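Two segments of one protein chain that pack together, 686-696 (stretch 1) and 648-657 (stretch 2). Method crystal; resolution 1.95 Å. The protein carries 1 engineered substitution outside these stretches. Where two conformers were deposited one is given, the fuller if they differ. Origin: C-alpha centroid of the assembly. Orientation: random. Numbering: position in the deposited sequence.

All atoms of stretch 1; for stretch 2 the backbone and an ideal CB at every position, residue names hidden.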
ATOM      1  N   LYS A 686      28.838  -2.324  -8.914  0.50 27.41           N
ATOM      2  CA  LYS A 686      29.693  -3.209  -8.114  0.50 28.71           C
ATOM      3  C   LYS A 686      30.477  -2.384  -7.099  0.50 27.34           C
ATOM      4  O   LYS A 686      30.777  -1.211  -7.337  0.50 25.50           O
ATOM      5  CB  LYS A 686      30.672  -4.016  -8.992  0.50 30.91           C
ATOM      6  CG  LYS A 686      30.027  -4.905 -10.054  0.50 33.76           C
ATOM      7  CD  LYS A 686      31.030  -5.770 -10.804  0.50 37.16           C
ATOM      8  CE  LYS A 686      31.658  -6.824  -9.899  0.50 39.15           C
ATOM      9  NZ  LYS A 686      32.558  -7.741 -10.659  0.50 42.68           N
ATOM     10  N   GLN A 687      30.790  -3.003  -5.961  1.00 28.03           N
ATOM     11  CA  GLN A 687      31.593  -2.364  -4.909  1.00 27.62           C
ATOM     12  C   GLN A 687      32.629  -3.411  -4.489  1.00 29.08           C
ATOM     13  O   GLN A 687      32.310  -4.585  -4.409  1.00 30.30           O
ATOM     14  CB  GLN A 687      30.718  -1.890  -3.744  1.00 27.61           C
ATOM     15  CG  GLN A 687      29.945  -2.971  -3.009  1.00 28.52           C
ATOM     16  CD  GLN A 687      28.922  -2.361  -2.076  1.00 27.91           C
ATOM     17  OE1 GLN A 687      27.884  -1.899  -2.526  1.00 28.23           O
ATOM     18  NE2 GLN A 687      29.199  -2.368  -0.780  1.00 27.31           N
ATOM     19  N   SER A 688      33.868  -2.981  -4.268  1.00 27.79           N
ATOM     20  CA  SER A 688      34.978  -3.902  -3.952  1.00 30.33           C
ATOM     21  C   SER A 688      34.997  -4.330  -2.488  1.00 31.08           C
ATOM     22  O   SER A 688      35.694  -5.271  -2.136  1.00 32.78           O
ATOM     23  CB  SER A 688      36.323  -3.262  -4.322  1.00 29.63           C
ATOM     24  OG  SER A 688      36.604  -2.141  -3.480  1.00 28.29           O
ATOM     25  N   VAL A 689      34.255  -3.623  -1.640  1.00 29.83           N
ATOM     26  CA  VAL A 689      34.137  -3.991  -0.227  1.00 30.82           C
ATOM     27  C   VAL A 689      32.670  -4.357   0.024  1.00 31.16           C
ATOM     28  O   VAL A 689      31.777  -3.582  -0.312  1.00 29.73           O
ATOM     29  CB  VAL A 689      34.556  -2.840   0.692  1.00 30.74           C
ATOM     30  CG1 VAL A 689      34.411  -3.254   2.154  1.00 32.75           C
ATOM     31  CG2 VAL A 689      36.004  -2.433   0.383  1.00 31.95           C
ATOM     32  N   ALA A 690      32.440  -5.516   0.627  1.00 32.49           N
ATOM     33  CA  ALA A 690      31.083  -6.019   0.856  1.00 33.67           C
ATOM     34  C   ALA A 690      30.279  -5.191   1.851  1.00 33.41           C
ATOM     35  O   ALA A 690      30.833  -4.619   2.798  1.00 31.71           O
ATOM     36  CB  ALA A 690      31.131  -7.462   1.316  1.00 36.75           C
ATOM     37  N   ALA A 691      28.964  -5.128   1.618  1.00 32.21           N
ATOM     38  CA  ALA A 691      28.065  -4.414   2.498  1.00 31.18           C
ATOM     39  C   ALA A 691      28.168  -5.028   3.887  1.00 32.59           C
ATOM     40  O   ALA A 691      28.321  -6.241   4.025  1.00 31.82           O
ATOM     41  CB  ALA A 691      26.640  -4.510   1.985  1.00 32.33           C
ATOM     42  N   GLY A 692      28.122  -4.186   4.912  1.00 32.51           N
ATOM     43  CA  GLY A 692      28.183  -4.677   6.292  1.00 35.62           C
ATOM     44  C   GLY A 692      29.554  -4.629   6.960  1.00 37.06           C
ATOM     45  O   GLY A 692      29.652  -4.866   8.161  1.00 38.23           O
ATOM     46  N   GLU A 693      30.611  -4.338   6.202  1.00 36.42           N
ATOM     47  CA  GLU A 693      31.952  -4.220   6.771  1.00 37.96           C
ATOM     48  C   GLU A 693      32.002  -2.937   7.585  1.00 36.68           C
ATOM     49  O   GLU A 693      31.329  -1.955   7.247  1.00 32.61           O
ATOM     50  CB  GLU A 693      33.009  -4.178   5.671  1.00 41.39           C
ATOM     51  CG  GLU A 693      33.117  -5.458   4.859  1.00 46.25           C
ATOM     52  CD  GLU A 693      33.745  -6.609   5.621  1.00 54.77           C
ATOM     53  OE1 GLU A 693      34.734  -6.388   6.366  1.00 61.53           O
ATOM     54  OE2 GLU A 693      33.260  -7.751   5.448  1.00 61.75           O
ATOM     55  N   ALA A 694      32.784  -2.946   8.658  1.00 34.17           N
ATOM     56  CA  ALA A 694      32.911  -1.777   9.521  1.00 34.03           C
ATOM     57  C   ALA A 694      33.460  -0.562   8.760  1.00 32.77           C
ATOM     58  O   ALA A 694      34.458  -0.671   8.041  1.00 31.30           O
ATOM     59  CB  ALA A 694      33.815  -2.103  10.718  1.00 36.19           C
ATOM     60  N   LEU A 695      32.798   0.587   8.898  1.00 31.43           N
ATOM     61  CA  LEU A 695      33.279   1.822   8.271  1.00 32.21           C
ATOM     62  C   LEU A 695      34.634   2.260   8.863  1.00 33.34           C
ATOM     63  O   LEU A 695      35.482   2.797   8.141  1.00 33.43           O
ATOM     64  CB  LEU A 695      32.253   2.947   8.420  1.00 32.60           C
ATOM     65  CG  LEU A 695      30.949   2.714   7.652  1.00 32.32           C
ATOM     66  CD1 LEU A 695      29.911   3.741   8.045  1.00 34.02           C
ATOM     67  CD2 LEU A 695      31.212   2.741   6.154  1.00 30.83           C
ATOM     68  N   SER A 696      34.829   1.993  10.157  1.00 34.26           N
ATOM     69  CA  SER A 696      36.065   2.337  10.864  1.00 35.98           C
ATOM     70  C   SER A 696      37.311   1.679  10.275  1.00 35.85           C
ATOM     71  O   SER A 696      38.412   2.177  10.470  1.00 37.24           O
ATOM     72  CB  SER A 696      35.961   1.954  12.342  1.00 38.11           C
ATOM     73  OG  SER A 696      35.827   0.547  12.491  1.00 37.07           O
ATOM     74  N   UNK A 648      23.411   6.929  13.966  1.00 39.06           N
ATOM     75  CA  UNK A 648      24.119   5.675  14.275  1.00 41.25           C
ATOM     76  C   UNK A 648      24.372   4.925  12.974  1.00 38.16           C
ATOM     77  O   UNK A 648      23.534   4.152  12.508  1.00 36.84           O
ATOM     78  CB  UNK A 648      23.320   4.810  15.252  1.00 41.25           C
ATOM     79  N   UNK A 649      25.553   5.151  12.414  1.00 36.40           N
ATOM     80  CA  UNK A 649      25.925   4.622  11.101  1.00 35.44           C
ATOM     81  C   UNK A 649      27.370   4.137  11.152  1.00 35.31           C
ATOM     82  O   UNK A 649      28.301   4.944  11.148  1.00 37.39           O
ATOM     83  CB  UNK A 649      25.745   5.679  10.009  1.00 35.44           C
ATOM     84  N   UNK A 650      27.540   2.815  11.205  1.00 34.51           N
ATOM     85  CA  UNK A 650      28.866   2.206  11.356  1.00 36.41           C
ATOM     86  C   UNK A 650      29.262   1.130  10.347  1.00 35.83           C
ATOM     87  O   UNK A 650      30.424   0.723  10.334  1.00 36.74           O
ATOM     88  CB  UNK A 650      28.957   1.594  12.755  1.00 36.41           C
ATOM     89  N   UNK A 651      28.316   0.642   9.548  1.00 35.74           N
ATOM     90  CA  UNK A 651      28.579  -0.411   8.548  1.00 35.82           C
ATOM     91  C   UNK A 651      28.362   0.069   7.109  1.00 33.61           C
ATOM     92  O   UNK A 651      27.455   0.860   6.844  1.00 31.16           O
ATOM     93  CB  UNK A 651      27.680  -1.619   8.818  1.00 35.82           C
ATOM     94  N   UNK A 652      29.192  -0.435   6.189  1.00 31.55           N
ATOM     95  CA  UNK A 652      29.106  -0.086   4.782  1.00 30.00           C
ATOM     96  C   UNK A 652      27.781  -0.574   4.202  1.00 28.99           C
ATOM     97  O   UNK A 652      27.419  -1.740   4.386  1.00 28.24           O
ATOM     98  CB  UNK A 652      30.285  -0.678   4.007  1.00 30.00           C
ATOM     99  N   UNK A 653      27.036   0.309   3.532  1.00 27.31           N
ATOM    100  CA  UNK A 653      25.788  -0.123   2.904  1.00 26.94           C
ATOM    101  C   UNK A 653      25.974  -0.942   1.636  1.00 26.78           C
ATOM    102  O   UNK A 653      27.064  -1.011   1.110  1.00 26.27           O
ATOM    103  CB  UNK A 653      24.932   1.103   2.580  1.00 26.94           C
ATOM    104  N   UNK A 654      24.874  -1.535   1.170  1.00 27.78           N
ATOM    105  CA  UNK A 654      24.787  -2.172  -0.150  1.00 27.47           C
ATOM    106  C   UNK A 654      24.535  -0.909  -0.979  1.00 27.02           C
ATOM    107  O   UNK A 654      23.519  -0.242  -0.812  1.00 24.55           O
ATOM    108  CB  UNK A 654      23.711  -3.252  -0.280  1.00 27.47           C
ATOM    109  N   UNK A 655      25.502  -0.557  -1.824  1.00 26.23           N
ATOM    110  CA  UNK A 655      25.447   0.686  -2.561  1.00 26.08           C
ATOM    111  C   UNK A 655      24.955   0.499  -3.992  1.00 24.90           C
ATOM    112  O   UNK A 655      25.013   1.441  -4.799  1.00 23.28           O
ATOM    113  CB  UNK A 655      26.829   1.342  -2.568  1.00 26.08           C
ATOM    114  N   UNK A 656      24.439  -0.691  -4.310  1.00 23.99           N
ATOM    115  CA  UNK A 656      23.970  -0.946  -5.661  1.00 23.79           C
ATOM    116  C   UNK A 656      22.892   0.073  -6.050  1.00 23.14           C
ATOM    117  O   UNK A 656      21.954   0.341  -5.286  1.00 24.01           O
ATOM    118  CB  UNK A 656      23.431  -2.373  -5.778  1.00 23.79           C
ATOM    119  N   UNK A 657      23.043   0.652  -7.230  1.00 22.39           N
ATOM    120  CA  UNK A 657      22.073   1.637  -7.722  1.00 21.85           C
ATOM    121  C   UNK A 657      22.265   3.082  -7.255  1.00 21.19           C
ATOM    122  O   UNK A 657      21.539   3.966  -7.694  1.00 19.93           O
ATOM    123  CB  UNK A 657      20.671   1.185  -7.308  1.00 21.85           C
TER

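At position 648 no atom of stretch 1 lies near the ideal CB, so almost any residue would do; it is Glu-648, which makes no contact here.

Position 649 sends its CB sideways, with Leu-695 CD1 5.0 Å from the ideal CB. A large apolar side chain, aliphatic or aromatic, could reach that methyl. Phe-649 does so with its ring face: Leu-695 CD1 lies 3.8 Å from the centroid of the Phe-649 ring, nearly on the ring normal, a CH-pi contact.

At 650 the CB points away and the work falls to the backbone. The carbonyl accepts from the amide, Leu-695 N to O of 650 being 2.8 Å and almost straight, so many residues would serve. It is Thr-650; its O also accepts from a water, 2.8 Å away, that in turn accepts from Ser-696 N at 2.8 Å.

Position 651 forms a single beta bridge with Ala-694. Its CB points sideways, past the carbonyls of Gly-692 and Glu-693, and no apolar pocket receives it, so a polar or long flexible chain suits. Glu-651 extends alongside the turn, its CD 3.5 Å from Gly-692 O.

Position 652 is the centre of the contact. Its amide donates to Glu-693 O (N to O 2.8 Å) and its carbonyl accepts from Gly-692 N (O to N 2.6 Å), clamping the type II turn from Ala-690 to Glu-693. The CB heads between Leu-695 CD2 and the Val-689 side, a space for a branched or long aliphatic chain such as leucine, isoleucine or methionine. Leu-652 spans it, with CD2 3.6 Å from Val-689 CG1 and CD1 4.1 Å from Leu-695 CD2.

At 653 the CB points away and no bond to stretch 1 uses the amide, so many residues would fit, proline among them because phi is -75°. Pro-653 O accepts from Gln-687 NE2 at 3.2 Å.

The ideal CB of 654 rests 3.9 Å from Ala-691 CB, but the chain beyond points away, so stretch 1 limits its length little and several types would do. Asp-654 OD1 accepts from N of 656, 3.1 Å away.

At 655 the amide donates to Gln-687 OE1 (N to OE1 2.8 Å), so proline is excluded, while many other side chains could follow the CB. Since Gln-687 NE2 also donates to O of Pro-653, one amide group bridges two backbone positions. Met-655 is deposited; its CB is 3.4 Å from Gln-687 OE1 and its end leads away.

At 656 stretch 1 sets little preference, so many side chains would do; that of Tyr-656 makes no close contact. Position 657, with phi 84°, would jam a CB against the preceding carbonyl, and is Gly-657.

Stretch 2, residues 648-657: EFTELPDMYG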
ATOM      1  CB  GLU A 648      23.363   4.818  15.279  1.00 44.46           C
ATOM      2  CG  GLU A 648      24.152   3.579  15.669  1.00 49.86           C
ATOM      3  CD  GLU A 648      23.491   2.757  16.753  1.00 54.07           C
ATOM      4  OE1 GLU A 648      22.355   3.094  17.155  1.00 59.36           O
ATOM      5  OE2 GLU A 648      24.114   1.763  17.189  1.00 59.15           O
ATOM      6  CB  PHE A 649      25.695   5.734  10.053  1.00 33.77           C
ATOM      7  CG  PHE A 649      26.121   5.381   8.648  1.00 31.61           C
ATOM      8  CD1 PHE A 649      25.748   4.177   8.068  1.00 30.40           C
ATOM      9  CD2 PHE A 649      26.834   6.292   7.886  1.00 30.91           C
ATOM     10  CE1 PHE A 649      26.120   3.864   6.768  1.00 30.11           C
ATOM     11  CE2 PHE A 649      27.204   5.991   6.580  1.00 30.58           C
ATOM     12  CZ  PHE A 649      26.847   4.775   6.020  1.00 29.84           C
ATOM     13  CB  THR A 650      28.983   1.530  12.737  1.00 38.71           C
ATOM     14  OG1 THR A 650      28.014   0.479  12.821  1.00 37.68           O
ATOM     15  CG2 THR A 650      28.766   2.541  13.876  1.00 39.50           C
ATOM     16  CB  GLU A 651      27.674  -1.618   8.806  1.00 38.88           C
ATOM     17  CG  GLU A 651      27.971  -2.376  10.094  1.00 44.48           C
ATOM     18  CD  GLU A 651      27.096  -3.623  10.268  1.00 48.00           C
ATOM     19  OE1 GLU A 651      26.037  -3.730   9.613  1.00 50.37           O
ATOM     20  OE2 GLU A 651      27.466  -4.505  11.076  1.00 55.46           O
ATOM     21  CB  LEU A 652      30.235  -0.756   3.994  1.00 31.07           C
ATOM     22  CG  LEU A 652      30.381  -0.369   2.519  1.00 30.77           C
ATOM     23  CD1 LEU A 652      30.713   1.112   2.383  1.00 31.31           C
ATOM     24  CD2 LEU A 652      31.482  -1.211   1.901  1.00 31.69           C
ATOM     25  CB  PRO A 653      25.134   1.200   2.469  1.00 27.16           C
ATOM     26  CG  PRO A 653      25.816   2.265   3.253  1.00 27.67           C
ATOM     27  CD  PRO A 653      27.185   1.773   3.549  1.00 27.65           C
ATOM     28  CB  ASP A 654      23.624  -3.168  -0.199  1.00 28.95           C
ATOM     29  CG  ASP A 654      23.266  -3.636  -1.606  1.00 29.52           C
ATOM     30  OD1 ASP A 654      23.851  -3.158  -2.603  1.00 29.30           O
ATOM     31  OD2 ASP A 654      22.343  -4.495  -1.703  1.00 28.92           O
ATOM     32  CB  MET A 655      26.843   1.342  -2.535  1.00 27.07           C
ATOM     33  CG  MET A 655      27.344   1.680  -1.131  1.00 28.19           C
ATOM     34  SD  MET A 655      29.100   2.116  -1.082  1.00 33.41           S
ATOM     35  CE  MET A 655      29.089   3.617  -2.025  1.00 32.55           C
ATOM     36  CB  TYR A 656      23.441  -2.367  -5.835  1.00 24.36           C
ATOM     37  CG  TYR A 656      23.219  -2.693  -7.296  1.00 24.26           C
ATOM     38  CD1 TYR A 656      22.064  -2.282  -7.968  1.00 23.71           C
ATOM     39  CD2 TYR A 656      24.178  -3.363  -8.018  1.00 25.32           C
ATOM     40  CE1 TYR A 656      21.877  -2.554  -9.315  1.00 24.51           C
ATOM     41  CE2 TYR A 656      24.000  -3.646  -9.358  1.00 25.93           C
ATOM     42  CZ  TYR A 656      22.852  -3.234  -9.998  1.00 25.75           C
ATOM     43  OH  TYR A 656      22.701  -3.506 -11.323  1.00 27.94           O
TER
HETATM   44  O   HOH W   1      32.672   1.462  11.798  1.00 35.26           O
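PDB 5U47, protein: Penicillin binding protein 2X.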